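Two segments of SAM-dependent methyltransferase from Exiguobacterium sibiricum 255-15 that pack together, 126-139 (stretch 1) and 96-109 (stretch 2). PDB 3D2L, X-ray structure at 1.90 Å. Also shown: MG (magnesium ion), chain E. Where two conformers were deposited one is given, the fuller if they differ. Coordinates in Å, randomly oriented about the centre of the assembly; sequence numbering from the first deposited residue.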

# COMPACT_ATOMS: atom_id res chain seq x y z
N LEU A 126 -8.32 16.30 2.77
CA LEU A 126 -6.93 16.72 2.53
C LEU A 126 -6.67 17.25 1.09
O LEU A 126 -5.70 17.96 0.84
CB LEU A 126 -6.00 15.52 2.76
CG LEU A 126 -4.60 15.69 3.33
CD1 LEU A 126 -3.73 14.45 2.95
CD2 LEU A 126 -3.91 17.01 2.90
N LEU A 127 -7.50 16.87 0.14
CA LEU A 127 -7.33 17.31 -1.23
C LEU A 127 -8.25 18.48 -1.52
O LEU A 127 -9.30 18.61 -0.91
CB LEU A 127 -7.71 16.15 -2.18
CG LEU A 127 -6.94 14.84 -2.08
CD1 LEU A 127 -7.71 13.66 -2.73
CD2 LEU A 127 -5.56 15.09 -2.75
N THR A 128 -7.86 19.34 -2.46
CA THR A 128 -8.79 20.36 -2.91
C THR A 128 -9.29 19.92 -4.29
O THR A 128 -8.93 18.82 -4.75
CB THR A 128 -8.17 21.73 -2.99
OG1 THR A 128 -7.08 21.66 -3.91
CG2 THR A 128 -7.70 22.19 -1.61
N ASP A 129 -10.12 20.76 -4.90
CA ASP A 129 -10.71 20.52 -6.21
C ASP A 129 -9.62 20.09 -7.22
O ASP A 129 -8.61 20.77 -7.41
CB ASP A 129 -11.47 21.79 -6.66
CG ASP A 129 -12.12 21.66 -8.06
OD1 ASP A 129 -12.42 20.54 -8.51
OD2 ASP A 129 -12.38 22.71 -8.71
N GLY A 130 -9.82 18.94 -7.85
CA GLY A 130 -8.85 18.46 -8.82
C GLY A 130 -7.82 17.52 -8.23
O GLY A 130 -7.14 16.84 -8.95
N GLY A 131 -7.71 17.45 -6.92
CA GLY A 131 -6.72 16.53 -6.32
C GLY A 131 -7.07 15.10 -6.65
O GLY A 131 -8.24 14.76 -6.76
N LYS A 132 -6.08 14.25 -6.75
CA LYS A 132 -6.34 12.86 -7.09
C LYS A 132 -6.09 11.91 -5.96
O LYS A 132 -5.26 12.18 -5.10
CB LYS A 132 -5.49 12.46 -8.30
CG LYS A 132 -5.85 13.27 -9.57
CD LYS A 132 -5.85 12.45 -10.80
CE LYS A 132 -6.59 13.13 -11.94
NZ LYS A 132 -5.93 14.41 -12.30
N LEU A 133 -6.83 10.81 -5.96
CA LEU A 133 -6.67 9.71 -5.05
C LEU A 133 -6.41 8.49 -5.92
O LEU A 133 -7.23 8.15 -6.79
CB LEU A 133 -7.90 9.47 -4.16
CG LEU A 133 -7.92 8.21 -3.29
CD1 LEU A 133 -6.68 8.15 -2.28
CD2 LEU A 133 -9.26 8.09 -2.56
N LEU A 134 -5.26 7.85 -5.69
CA LEU A 134 -4.83 6.67 -6.41
C LEU A 134 -4.58 5.55 -5.44
O LEU A 134 -3.93 5.75 -4.44
CB LEU A 134 -3.51 6.93 -7.14
CG LEU A 134 -3.50 7.78 -8.40
CD1 LEU A 134 -3.76 9.22 -8.05
CD2 LEU A 134 -2.12 7.64 -9.09
N PHE A 135 -5.09 4.36 -5.75
CA PHE A 135 -4.84 3.17 -4.96
C PHE A 135 -5.03 1.91 -5.80
O PHE A 135 -5.77 1.89 -6.78
CB PHE A 135 -5.71 3.06 -3.67
CG PHE A 135 -7.21 2.96 -3.93
CD1 PHE A 135 -7.83 1.73 -4.08
CD2 PHE A 135 -7.99 4.09 -4.01
CE1 PHE A 135 -9.19 1.64 -4.31
CE2 PHE A 135 -9.37 3.99 -4.22
CZ PHE A 135 -9.95 2.78 -4.38
N ASP A 136 -4.35 0.85 -5.39
CA ASP A 136 -4.47 -0.46 -6.03
C ASP A 136 -4.79 -1.48 -4.94
O ASP A 136 -4.28 -1.40 -3.79
CB ASP A 136 -3.21 -0.85 -6.80
CG ASP A 136 -1.96 -0.82 -5.92
OD1 ASP A 136 -1.45 0.28 -5.60
OD2 ASP A 136 -1.48 -1.92 -5.58
N VAL A 137 -5.66 -2.42 -5.31
CA VAL A 137 -6.16 -3.44 -4.37
C VAL A 137 -6.23 -4.80 -5.01
O VAL A 137 -6.19 -4.92 -6.24
CB VAL A 137 -7.59 -3.09 -3.82
CG1 VAL A 137 -7.56 -1.92 -2.82
CG2 VAL A 137 -8.59 -2.82 -4.95
N HIS A 138 -6.32 -5.82 -4.17
CA HIS A 138 -6.53 -7.16 -4.65
C HIS A 138 -7.91 -7.27 -5.27
O HIS A 138 -8.85 -6.63 -4.83
CB HIS A 138 -6.46 -8.19 -3.50
CG HIS A 138 -5.18 -8.16 -2.72
ND1 HIS A 138 -3.95 -8.18 -3.34
CD2 HIS A 138 -4.94 -8.15 -1.39
CE1 HIS A 138 -3.00 -8.20 -2.42
NE2 HIS A 138 -3.58 -8.19 -1.23
N SER A 139 -8.00 -8.10 -6.31
CA SER A 139 -9.26 -8.42 -6.92
C SER A 139 -9.84 -9.56 -6.13
O SER A 139 -9.08 -10.27 -5.45
CB SER A 139 -9.02 -8.92 -8.32
OG SER A 139 -8.22 -10.09 -8.28
MG MG E . -13.06 19.84 -10.59
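Stretch 2, residues 96-109: PVDAITILCDSLNY

Stretch 2 lies alongside stretch 1 as a parallel β-strand neighbour, and the backbone hydrogen bonds set the register. I100 N donates to K132 O at 2.8 Å with an N-H...O angle of 161°, and L134 N returns the bond to I100 O at 2.9 Å and 171°, so I100 bonds with both its amide and its carbonyl. The ladder extends backward through K132 N to D98 O (3.0 Å, 155°) and forward through I102 N to L134 O (2.9 Å, 150°). It then loosens: D136 N to I102 O, at 3.5 Å, is weak. These bonds pair K132 with A99, L133 with I100, L134 with T101 and F135 with I102, with CA-CA separations of 4.5 to 4.8 Å. The axes of strands 131-138 and 99-102 approach to 4.7 Å and diverge by 5° in N-to-C direction, which confirms the parallel arrangement.

Past I102, stretch 2 leaves the extended conformation in a type I' turn from L103 to S106, with C104 at phi/psi 57/52 and D105 at 56/21. Side chains now take over part of the polar work. D136 OD1 accepts from C104 N at 3.0 Å, anchoring the turn to the strand; D105 N adds weak bonds to D136 OD2 and D136 O, both at 3.3 Å. Water 2 bridges the two chains beside the turn, donating to I102 O (2.8 Å) and D136 O (2.6 Å) and accepting from L107 N (2.9 Å). In the following 3-10 segment, 107-109, N108 points toward stretch 1, and its OD1 receives H138 N at 3.0 Å and 162°. The H138 ring carries D105 CB over one face, 3.7 Å from the ring centroid and 22° off the normal.

Apolar packing is concentrated on the sheet face bearing L133, F135, I100 and I102. L133 CD1 reaches I100 CG2 at 3.6 Å and I102 CD1 at 4.0 Å, while F135 CB meets I102 CB at 3.8 Å. L107 CD2 lies over one face of the F135 ring, 4.0 Å from its centroid, and also 4.0 Å from V137 CG1. At the other end, I100 CD1 contacts L126 CD1 (3.8 Å) and L127 CG (3.9 Å). Here the chain of stretch 1 turns a corner at D129 and G130, within a type II turn from T128 to G131, and water 1 links V97 O (2.6 Å) to T128 N (2.8 Å). The contact buries 999 Å² in all, both sides summed.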

# COMPACT_ATOMS: atom_id res chain seq x y z
N PRO A 96 -0.90 21.63 1.97
CA PRO A 96 -1.81 21.06 0.96
C PRO A 96 -1.15 19.99 0.10
O PRO A 96 0.08 20.03 -0.13
CB PRO A 96 -2.18 22.27 0.09
CG PRO A 96 -1.03 23.26 0.27
CD PRO A 96 -0.50 23.02 1.67
N VAL A 97 -1.94 19.00 -0.34
CA VAL A 97 -1.42 17.99 -1.29
C VAL A 97 -2.32 17.91 -2.51
O VAL A 97 -3.53 18.05 -2.42
CB VAL A 97 -1.17 16.55 -0.70
CG1 VAL A 97 -0.31 16.61 0.56
CG2 VAL A 97 -2.44 15.74 -0.51
N ASP A 98 -1.68 17.64 -3.63
CA ASP A 98 -2.31 17.51 -4.92
C ASP A 98 -2.79 16.11 -5.18
O ASP A 98 -3.64 15.93 -6.04
CB ASP A 98 -1.31 17.87 -6.00
CG ASP A 98 -0.72 19.23 -5.81
OD1 ASP A 98 -1.50 20.19 -5.80
OD2 ASP A 98 0.53 19.35 -5.70
N ALA A 99 -2.19 15.12 -4.54
CA ALA A 99 -2.60 13.73 -4.72
C ALA A 99 -2.28 12.90 -3.49
O ALA A 99 -1.33 13.22 -2.73
CB ALA A 99 -1.92 13.09 -5.99
N ILE A 100 -3.09 11.86 -3.30
CA ILE A 100 -2.88 10.86 -2.26
C ILE A 100 -2.70 9.52 -2.94
O ILE A 100 -3.49 9.14 -3.81
CB ILE A 100 -4.08 10.82 -1.22
CG1 ILE A 100 -4.08 12.09 -0.40
CG2 ILE A 100 -4.02 9.59 -0.29
CD1 ILE A 100 -5.38 12.24 0.37
N THR A 101 -1.64 8.79 -2.56
CA THR A 101 -1.40 7.47 -3.08
C THR A 101 -1.49 6.45 -1.95
O THR A 101 -0.94 6.63 -0.86
CB THR A 101 -0.04 7.34 -3.84
OG1 THR A 101 1.05 7.79 -3.00
CG2 THR A 101 -0.09 8.19 -5.12
N ILE A 102 -2.15 5.33 -2.24
CA ILE A 102 -2.28 4.24 -1.28
C ILE A 102 -1.96 3.00 -2.07
O ILE A 102 -2.82 2.36 -2.67
CB ILE A 102 -3.68 4.14 -0.65
CG1 ILE A 102 -4.22 5.51 -0.29
CG2 ILE A 102 -3.61 3.25 0.55
CD1 ILE A 102 -5.55 5.43 0.48
N LEU A 103 -0.69 2.65 -2.05
CA LEU A 103 -0.14 1.67 -2.95
C LEU A 103 0.14 0.31 -2.39
O LEU A 103 0.21 0.11 -1.18
CB LEU A 103 1.17 2.24 -3.54
CG LEU A 103 1.13 3.62 -4.19
CD1 LEU A 103 2.57 3.98 -4.64
CD2 LEU A 103 0.17 3.66 -5.35
N CYS A 104 0.25 -0.64 -3.33
CA CYS A 104 0.61 -2.03 -3.05
C CYS A 104 -0.33 -2.71 -2.05
O CYS A 104 0.10 -3.30 -1.09
CB CYS A 104 2.04 -2.10 -2.56
SG CYS A 104 3.19 -1.21 -3.71
N ASP A 105 -1.62 -2.63 -2.34
CA ASP A 105 -2.67 -3.25 -1.52
C ASP A 105 -2.69 -2.85 -0.05
O ASP A 105 -3.30 -3.53 0.81
CB ASP A 105 -2.77 -4.79 -1.72
CG ASP A 105 -1.46 -5.53 -1.45
OD1 ASP A 105 -0.65 -5.63 -2.38
OD2 ASP A 105 -1.26 -6.06 -0.33
N SER A 106 -2.08 -1.70 0.27
CA SER A 106 -2.10 -1.18 1.62
C SER A 106 -3.53 -0.90 2.10
O SER A 106 -3.85 -1.05 3.29
CB SER A 106 -1.31 0.11 1.67
OG SER A 106 -1.20 0.52 3.00
N LEU A 107 -4.39 -0.49 1.17
CA LEU A 107 -5.78 -0.20 1.53
C LEU A 107 -6.47 -1.44 2.00
O LEU A 107 -7.40 -1.37 2.83
CB LEU A 107 -6.55 0.43 0.34
CG LEU A 107 -7.91 1.03 0.74
CD1 LEU A 107 -7.83 2.37 1.44
CD2 LEU A 107 -8.74 1.13 -0.54
N ASN A 108 -6.03 -2.60 1.50
CA ASN A 108 -6.64 -3.86 1.91
C ASN A 108 -6.44 -4.31 3.36
O ASN A 108 -7.10 -5.25 3.81
CB ASN A 108 -6.29 -5.01 0.93
CG ASN A 108 -6.91 -4.85 -0.43
OD1 ASN A 108 -6.19 -4.72 -1.42
ND2 ASN A 108 -8.22 -4.73 -0.48
N TYR A 109 -5.56 -3.65 4.11
CA TYR A 109 -5.36 -3.95 5.51
C TYR A 109 -6.51 -3.44 6.36
O TYR A 109 -6.66 -3.88 7.47
CB TYR A 109 -4.02 -3.42 6.01
CG TYR A 109 -2.86 -4.23 5.44
CD1 TYR A 109 -2.53 -5.48 5.94
CD2 TYR A 109 -2.07 -3.69 4.45
CE1 TYR A 109 -1.43 -6.21 5.37
CE2 TYR A 109 -1.02 -4.38 3.89
CZ TYR A 109 -0.71 -5.64 4.35
OH TYR A 109 0.35 -6.27 3.74
O HOH W 1 -5.56 18.66 -3.96
O HOH W 2 -3.84 0.00 -1.63
O HOH W 3 -13.41 21.67 -10.80
O HOH W 4 -14.71 19.60 -9.60
O HOH W 5 -13.53 19.19 -12.43
O HOH W 6 -11.10 20.23 -11.35
O HOH W 7 -12.27 18.10 -9.81